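Local coordinates for protein leucine--tRNA ligase (Agrobacterium radiobacter, PDB 5AH5) that probably joins leucine to its cognate tRNA at the expense of ATP, as a zinc-containing class I aminoacyl-tRNA synthetase, at residues S127-L139 and I438-P450. Residues are numbered along the deposited sequence; the frame is centred on the assembly and turned at random.
Sequences SPTYVLAQQKLFL and IPVAEEQLPILLP
The carboxamide of Gln135 lies against the backbone of Ile447 and grips it twice, where helix 128-143 of the class I synthetase meets the chain leaving strand 438-439. That strand pairs antiparallel with strand 425-432, beside the four-cysteine zinc site to which Cys432 and Cys435 belong. Both hydrogen bonds across the contact join Gln135 and Ile447. Ile447 N donates to Gln135 OE1 at 2.8 Å, in the carbonyl plane and on a lone pair, although the bond is bent, its N-H...O angle being 135°. Gln135 NE2 returns a straighter bond (152°) to Ile447 O at 2.9 Å. This two-point pairing fixes the rotation of the amide, and NE2 also bonds to Pro426 O of strand 425-432, so both ends of the buried group are satisfied. CG of Gln135 stands opposite the carbonyl carbon (chi1 -71°), and the extended chain beyond carries the amide past Pro446, whose CA sits 3.1 Å from Gln135 OE1.

Pro446, which follows a cis peptide bond, lays its ring against the helix, Pro446 CB being 3.9 Å from Leu132 CA, and crosses the Val131 side chain at about a right angle. Leu132 CD1 comes up to Leu445 CB at 3.6 Å, the two side chains set obliquely. Farther along, Leu139 and Leu445 meet tip to tip, Leu139 CD1 4.0 Å from Leu445 CD1. The other branch of Leu139 turns to the short strand, Leu139 CD2 lying 3.7 Å from Pro439 CB.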
ATOM      1  N   SER B 127      -9.956  -6.015 -19.582  1.00 23.30           N
ATOM      2  CA  SER B 127     -10.774  -5.539 -20.675  1.00 25.56           C
ATOM      3  C   SER B 127      -9.894  -5.131 -21.866  1.00 23.70           C
ATOM      4  O   SER B 127      -8.700  -4.670 -21.698  1.00 22.37           O
ATOM      5  CB  SER B 127     -11.703  -4.416 -20.199  1.00 28.98           C
ATOM      6  OG  SER B 127     -10.890  -3.271 -20.062  1.00 28.95           O
ATOM      7  N   PRO B 128     -10.438  -5.315 -23.115  1.00 22.99           N
ATOM      8  CA  PRO B 128      -9.645  -4.911 -24.256  1.00 21.46           C
ATOM      9  C   PRO B 128      -9.188  -3.504 -24.181  1.00 21.10           C
ATOM     10  O   PRO B 128      -8.046  -3.188 -24.609  1.00 21.86           O
ATOM     11  CB  PRO B 128     -10.605  -5.118 -25.437  1.00 23.34           C
ATOM     12  CG  PRO B 128     -11.463  -6.288 -24.986  1.00 23.59           C
ATOM     13  CD  PRO B 128     -11.693  -5.954 -23.535  1.00 22.92           C
ATOM     14  N   THR B 129     -10.019  -2.621 -23.658  1.00 23.98           N
ATOM     15  CA  THR B 129      -9.525  -1.218 -23.551  1.00 27.50           C
ATOM     16  C   THR B 129      -8.262  -1.047 -22.682  1.00 26.15           C
ATOM     17  O   THR B 129      -7.282  -0.379 -23.060  1.00 26.87           O
ATOM     18  CB  THR B 129     -10.668  -0.250 -23.169  1.00 28.32           C
ATOM     19  OG1 THR B 129     -10.188   1.071 -23.400  1.00 30.88           O
ATOM     20  CG2 THR B 129     -11.124  -0.472 -21.715  1.00 30.82           C
ATOM     21  N   TYR B 130      -8.215  -1.755 -21.554  1.00 27.33           N
ATOM     22  CA  TYR B 130      -7.009  -1.752 -20.705  1.00 22.20           C
ATOM     23  C   TYR B 130      -5.848  -2.430 -21.352  1.00 21.42           C
ATOM     24  O   TYR B 130      -4.698  -1.915 -21.357  1.00 22.45           O
ATOM     25  CB  TYR B 130      -7.332  -2.388 -19.355  1.00 23.56           C
ATOM     26  CG  TYR B 130      -6.365  -1.977 -18.282  1.00 23.71           C
ATOM     27  CD1 TYR B 130      -5.171  -2.645 -18.111  1.00 24.98           C
ATOM     28  CD2 TYR B 130      -6.670  -0.925 -17.415  1.00 25.14           C
ATOM     29  CE1 TYR B 130      -4.294  -2.293 -17.097  1.00 28.36           C
ATOM     30  CE2 TYR B 130      -5.777  -0.524 -16.405  1.00 27.57           C
ATOM     31  CZ  TYR B 130      -4.608  -1.201 -16.239  1.00 26.83           C
ATOM     32  OH  TYR B 130      -3.744  -0.827 -15.247  1.00 28.62           O
ATOM     33  N   VAL B 131      -6.115  -3.564 -22.011  1.00 22.62           N
ATOM     34  CA  VAL B 131      -5.034  -4.248 -22.744  1.00 20.50           C
ATOM     35  C   VAL B 131      -4.397  -3.370 -23.808  1.00 21.04           C
ATOM     36  O   VAL B 131      -3.161  -3.317 -23.951  1.00 22.46           O
ATOM     37  CB  VAL B 131      -5.628  -5.553 -23.396  1.00 21.80           C
ATOM     38  CG1 VAL B 131      -4.664  -6.196 -24.345  1.00 20.16           C
ATOM     39  CG2 VAL B 131      -6.004  -6.537 -22.331  1.00 24.24           C
ATOM     40  N   LEU B 132      -5.231  -2.671 -24.569  1.00 23.23           N
ATOM     41  CA  LEU B 132      -4.740  -1.696 -25.613  1.00 24.38           C
ATOM     42  C   LEU B 132      -3.771  -0.678 -24.981  1.00 25.25           C
ATOM     43  O   LEU B 132      -2.552  -0.528 -25.340  1.00 27.59           O
ATOM     44  CB  LEU B 132      -5.984  -0.973 -26.266  1.00 24.76           C
ATOM     45  CG  LEU B 132      -5.670   0.229 -27.200  1.00 27.93           C
ATOM     46  CD1 LEU B 132      -4.677  -0.132 -28.307  1.00 31.94           C
ATOM     47  CD2 LEU B 132      -6.950   0.770 -27.819  1.00 30.72           C
ATOM     48  N   ALA B 133      -4.260  -0.054 -23.917  1.00 26.66           N
ATOM     49  CA  ALA B 133      -3.393   0.875 -23.176  1.00 25.17           C
ATOM     50  C   ALA B 133      -2.102   0.278 -22.698  1.00 23.46           C
ATOM     51  O   ALA B 133      -1.018   0.847 -22.909  1.00 23.82           O
ATOM     52  CB  ALA B 133      -4.168   1.476 -22.027  1.00 28.68           C
ATOM     53  N   GLN B 134      -2.145  -0.920 -22.128  1.00 23.56           N
ATOM     54  CA  GLN B 134      -0.916  -1.474 -21.586  1.00 23.50           C
ATOM     55  C   GLN B 134       0.040  -1.897 -22.656  1.00 22.59           C
ATOM     56  O   GLN B 134       1.257  -1.794 -22.491  1.00 25.47           O
ATOM     57  CB  GLN B 134      -1.265  -2.664 -20.687  1.00 27.19           C
ATOM     58  CG  GLN B 134      -0.100  -3.193 -19.870  1.00 29.91           C
ATOM     59  CD  GLN B 134      -0.582  -3.891 -18.594  1.00 31.03           C
ATOM     60  OE1 GLN B 134      -1.101  -3.239 -17.687  1.00 33.26           O
ATOM     61  NE2 GLN B 134      -0.459  -5.208 -18.542  1.00 27.99           N
ATOM     62  N   GLN B 135      -0.503  -2.379 -23.786  1.00 25.78           N
ATOM     63  CA  GLN B 135       0.335  -2.795 -24.916  1.00 23.87           C
ATOM     64  C   GLN B 135       1.028  -1.588 -25.486  1.00 23.74           C
ATOM     65  O   GLN B 135       2.221  -1.648 -25.780  1.00 26.49           O
ATOM     66  CB  GLN B 135      -0.468  -3.589 -25.936  1.00 24.74           C
ATOM     67  CG  GLN B 135      -0.844  -4.973 -25.398  1.00 27.79           C
ATOM     68  CD  GLN B 135      -1.753  -5.781 -26.339  1.00 28.04           C
ATOM     69  OE1 GLN B 135      -2.465  -5.252 -27.205  1.00 26.81           O
ATOM     70  NE2 GLN B 135      -1.724  -7.078 -26.155  1.00 28.36           N
ATOM     71  N   LYS B 136       0.337  -0.465 -25.543  1.00 26.10           N
ATOM     72  CA  LYS B 136       1.016   0.780 -25.973  1.00 30.32           C
ATOM     73  C   LYS B 136       2.085   1.182 -25.063  1.00 28.68           C
ATOM     74  O   LYS B 136       3.205   1.525 -25.513  1.00 30.85           O
ATOM     75  CB  LYS B 136       0.072   1.947 -26.125  1.00 31.19           C
ATOM     76  CG  LYS B 136      -0.934   1.769 -27.221  1.00 36.20           C
ATOM     77  CD  LYS B 136      -1.772   3.032 -27.311  1.00 41.79           C
ATOM     78  CE  LYS B 136      -2.859   2.897 -28.326  1.00 46.80           C
ATOM     79  NZ  LYS B 136      -3.296   4.241 -28.781  1.00 53.47           N
ATOM     80  N   LEU B 137       1.793   1.126 -23.757  1.00 32.10           N
ATOM     81  CA  LEU B 137       2.835   1.448 -22.781  1.00 31.71           C
ATOM     82  C   LEU B 137       4.004   0.476 -22.894  1.00 30.00           C
ATOM     83  O   LEU B 137       5.152   0.876 -22.841  1.00 30.68           O
ATOM     84  CB  LEU B 137       2.285   1.423 -21.352  1.00 35.79           C
ATOM     85  CG  LEU B 137       1.408   2.580 -20.870  1.00 36.00           C
ATOM     86  CD1 LEU B 137       1.248   2.375 -19.367  1.00 38.02           C
ATOM     87  CD2 LEU B 137       2.037   3.920 -21.161  1.00 37.04           C
ATOM     88  N   PHE B 138       3.714  -0.821 -23.070  1.00 32.21           N
ATOM     89  CA  PHE B 138       4.814  -1.808 -23.183  1.00 28.17           C
ATOM     90  C   PHE B 138       5.703  -1.444 -24.362  1.00 27.22           C
ATOM     91  O   PHE B 138       6.940  -1.458 -24.239  1.00 26.25           O
ATOM     92  CB  PHE B 138       4.247  -3.189 -23.331  1.00 28.60           C
ATOM     93  CG  PHE B 138       5.277  -4.265 -23.508  1.00 31.98           C
ATOM     94  CD1 PHE B 138       5.929  -4.456 -24.741  1.00 32.99           C
ATOM     95  CD2 PHE B 138       5.541  -5.168 -22.480  1.00 32.00           C
ATOM     96  CE1 PHE B 138       6.880  -5.466 -24.886  1.00 32.39           C
ATOM     97  CE2 PHE B 138       6.447  -6.200 -22.654  1.00 32.27           C
ATOM     98  CZ  PHE B 138       7.126  -6.334 -23.846  1.00 33.17           C
ATOM     99  N   LEU B 139       5.083  -1.107 -25.496  1.00 28.80           N
ATOM    100  CA  LEU B 139       5.873  -0.801 -26.724  1.00 32.31           C
ATOM    101  C   LEU B 139       6.664   0.478 -26.603  1.00 33.79           C
ATOM    102  O   LEU B 139       7.815   0.563 -27.091  1.00 37.49           O
ATOM    103  CB  LEU B 139       4.987  -0.797 -27.974  1.00 30.99           C
ATOM    104  CG  LEU B 139       4.501  -2.207 -28.305  1.00 32.27           C
ATOM    105  CD1 LEU B 139       3.518  -2.177 -29.457  1.00 34.72           C
ATOM    106  CD2 LEU B 139       5.665  -3.142 -28.636  1.00 31.57           C
ATOM    107  N   ILE B 438       9.919  -7.812 -33.226  1.00 43.10           N
ATOM    108  CA  ILE B 438       9.312  -6.644 -33.848  1.00 43.85           C
ATOM    109  C   ILE B 438       8.034  -6.260 -33.147  1.00 42.51           C
ATOM    110  O   ILE B 438       7.175  -7.125 -32.912  1.00 39.67           O
ATOM    111  CB  ILE B 438       8.998  -6.902 -35.355  1.00 44.67           C
ATOM    112  CG1 ILE B 438      10.271  -7.360 -36.081  1.00 42.28           C
ATOM    113  CG2 ILE B 438       8.415  -5.655 -36.028  1.00 47.48           C
ATOM    114  CD1 ILE B 438      11.352  -6.304 -36.203  1.00 44.18           C
ATOM    115  N   PRO B 439       7.867  -4.957 -32.887  1.00 37.26           N
ATOM    116  CA  PRO B 439       6.636  -4.494 -32.334  1.00 38.85           C
ATOM    117  C   PRO B 439       5.462  -4.743 -33.237  1.00 38.43           C
ATOM    118  O   PRO B 439       5.570  -4.562 -34.435  1.00 37.38           O
ATOM    119  CB  PRO B 439       6.854  -2.965 -32.176  1.00 40.11           C
ATOM    120  CG  PRO B 439       8.286  -2.801 -32.075  1.00 41.18           C
ATOM    121  CD  PRO B 439       8.896  -3.899 -32.904  1.00 42.88           C
ATOM    122  N   VAL B 440       4.343  -5.151 -32.658  1.00 34.36           N
ATOM    123  CA  VAL B 440       3.100  -5.141 -33.387  1.00 33.13           C
ATOM    124  C   VAL B 440       2.839  -3.674 -33.732  1.00 39.25           C
ATOM    125  O   VAL B 440       3.061  -2.779 -32.905  1.00 37.52           O
ATOM    126  CB  VAL B 440       1.943  -5.698 -32.531  1.00 30.53           C
ATOM    127  CG1 VAL B 440       0.582  -5.420 -33.125  1.00 29.63           C
ATOM    128  CG2 VAL B 440       2.125  -7.201 -32.337  1.00 33.57           C
ATOM    129  N   ALA B 441       2.312  -3.446 -34.918  1.00 40.56           N
ATOM    130  CA  ALA B 441       1.983  -2.103 -35.375  1.00 47.22           C
ATOM    131  C   ALA B 441       0.788  -1.591 -34.607  1.00 45.11           C
ATOM    132  O   ALA B 441      -0.149  -2.342 -34.342  1.00 39.77           O
ATOM    133  CB  ALA B 441       1.647  -2.123 -36.888  1.00 46.50           C
ATOM    134  N   GLU B 442       0.794  -0.300 -34.311  1.00 44.62           N
ATOM    135  CA  GLU B 442      -0.257   0.312 -33.494  1.00 47.25           C
ATOM    136  C   GLU B 442      -1.662   0.054 -34.033  1.00 46.54           C
ATOM    137  O   GLU B 442      -2.623  -0.155 -33.266  1.00 43.20           O
ATOM    138  CB  GLU B 442      -0.007   1.823 -33.349  1.00 52.90           C
ATOM    139  CG  GLU B 442      -0.941   2.468 -32.337  1.00 61.15           C
ATOM    140  CD  GLU B 442      -0.364   3.713 -31.716  1.00 67.49           C
ATOM    141  OE1 GLU B 442       0.616   3.595 -30.946  1.00 73.38           O
ATOM    142  OE2 GLU B 442      -0.893   4.805 -31.998  1.00 74.83           O
ATOM    143  N   GLU B 443      -1.772   0.030 -35.360  1.00 48.38           N
ATOM    144  CA  GLU B 443      -3.021  -0.316 -36.061  1.00 53.83           C
ATOM    145  C   GLU B 443      -3.602  -1.684 -35.660  1.00 42.33           C
ATOM    146  O   GLU B 443      -4.795  -1.849 -35.658  1.00 36.79           O
ATOM    147  CB  GLU B 443      -2.808  -0.287 -37.597  1.00 61.74           C
ATOM    148  CG  GLU B 443      -2.612   1.111 -38.200  1.00 72.31           C
ATOM    149  CD  GLU B 443      -1.212   1.735 -38.028  1.00 84.07           C
ATOM    150  OE1 GLU B 443      -0.201   1.007 -37.825  1.00 70.46           O
ATOM    151  OE2 GLU B 443      -1.127   2.990 -38.108  1.00 99.60           O
ATOM    152  N   GLN B 444      -2.738  -2.661 -35.393  1.00 43.08           N
ATOM    153  CA  GLN B 444      -3.160  -4.019 -34.999  1.00 44.40           C
ATOM    154  C   GLN B 444      -3.559  -4.163 -33.527  1.00 39.91           C
ATOM    155  O   GLN B 444      -4.220  -5.146 -33.170  1.00 36.24           O
ATOM    156  CB  GLN B 444      -2.063  -5.055 -35.290  1.00 49.50           C
ATOM    157  CG  GLN B 444      -2.324  -5.830 -36.561  1.00 58.79           C
ATOM    158  CD  GLN B 444      -2.394  -4.882 -37.696  1.00 62.89           C
ATOM    159  OE1 GLN B 444      -1.408  -4.191 -37.996  1.00 64.09           O
ATOM    160  NE2 GLN B 444      -3.578  -4.773 -38.292  1.00 60.40           N
ATOM    161  N   LEU B 445      -3.189  -3.188 -32.703  1.00 32.67           N
ATOM    162  CA  LEU B 445      -3.540  -3.221 -31.284  1.00 28.98           C
ATOM    163  C   LEU B 445      -5.000  -3.065 -30.975  1.00 31.31           C
ATOM    164  O   LEU B 445      -5.700  -2.322 -31.645  1.00 33.60           O
ATOM    165  CB  LEU B 445      -2.697  -2.201 -30.511  1.00 27.55           C
ATOM    166  CG  LEU B 445      -1.187  -2.424 -30.609  1.00 28.80           C
ATOM    167  CD1 LEU B 445      -0.417  -1.413 -29.819  1.00 33.28           C
ATOM    168  CD2 LEU B 445      -0.748  -3.826 -30.233  1.00 32.38           C
ATOM    169  N   PRO B 446      -5.529  -3.782 -29.969  1.00 27.26           N
ATOM    170  CA  PRO B 446      -4.835  -4.684 -29.095  1.00 29.30           C
ATOM    171  C   PRO B 446      -4.717  -6.113 -29.624  1.00 28.02           C
ATOM    172  O   PRO B 446      -5.627  -6.575 -30.284  1.00 27.54           O
ATOM    173  CB  PRO B 446      -5.763  -4.723 -27.848  1.00 27.69           C
ATOM    174  CG  PRO B 446      -7.100  -4.567 -28.460  1.00 27.09           C
ATOM    175  CD  PRO B 446      -6.926  -3.594 -29.596  1.00 22.67           C
ATOM    176  N   ILE B 447      -3.628  -6.804 -29.252  1.00 26.99           N
ATOM    177  CA  ILE B 447      -3.573  -8.270 -29.367  1.00 26.40           C
ATOM    178  C   ILE B 447      -4.345  -8.879 -28.191  1.00 25.76           C
ATOM    179  O   ILE B 447      -3.912  -8.815 -27.014  1.00 31.88           O
ATOM    180  CB  ILE B 447      -2.124  -8.759 -29.417  1.00 27.22           C
ATOM    181  CG1 ILE B 447      -1.363  -8.097 -30.579  1.00 28.84           C
ATOM    182  CG2 ILE B 447      -2.108 -10.269 -29.585  1.00 29.58           C
ATOM    183  CD1 ILE B 447      -2.142  -8.019 -31.880  1.00 30.78           C
ATOM    184  N   LEU B 448      -5.522  -9.373 -28.487  1.00 24.44           N
ATOM    185  CA  LEU B 448      -6.363 -10.056 -27.538  1.00 26.53           C
ATOM    186  C   LEU B 448      -6.104 -11.567 -27.481  1.00 29.57           C
ATOM    187  O   LEU B 448      -5.751 -12.183 -28.484  1.00 27.48           O
ATOM    188  CB  LEU B 448      -7.833  -9.819 -27.875  1.00 26.72           C
ATOM    189  CG  LEU B 448      -8.226  -8.329 -27.892  1.00 27.63           C
ATOM    190  CD1 LEU B 448      -9.723  -8.283 -28.143  1.00 28.08           C
ATOM    191  CD2 LEU B 448      -7.851  -7.666 -26.538  1.00 26.42           C
ATOM    192  N   LEU B 449      -6.395 -12.147 -26.311  1.00 26.58           N
ATOM    193  CA  LEU B 449      -6.312 -13.563 -26.129  1.00 27.10           C
ATOM    194  C   LEU B 449      -7.243 -14.287 -27.054  1.00 25.73           C
ATOM    195  O   LEU B 449      -8.352 -13.821 -27.230  1.00 25.52           O
ATOM    196  CB  LEU B 449      -6.727 -13.939 -24.712  1.00 23.55           C
ATOM    197  CG  LEU B 449      -5.708 -13.548 -23.644  1.00 24.93           C
ATOM    198  CD1 LEU B 449      -6.274 -13.822 -22.262  1.00 26.54           C
ATOM    199  CD2 LEU B 449      -4.360 -14.184 -23.856  1.00 23.63           C
ATOM    200  N   PRO B 450      -6.895 -15.529 -27.463  1.00 25.54           N
ATOM    201  CA  PRO B 450      -7.942 -16.315 -28.147  1.00 27.22           C
ATOM    202  C   PRO B 450      -9.000 -16.705 -27.122  1.00 28.50           C
ATOM    203  O   PRO B 450      -8.635 -16.847 -25.962  1.00 30.63           O
ATOM    204  CB  PRO B 450      -7.168 -17.570 -28.645  1.00 26.90           C
ATOM    205  CG  PRO B 450      -6.069 -17.732 -27.674  1.00 28.08           C
ATOM    206  CD  PRO B 450      -5.680 -16.335 -27.206  1.00 28.92           C
TER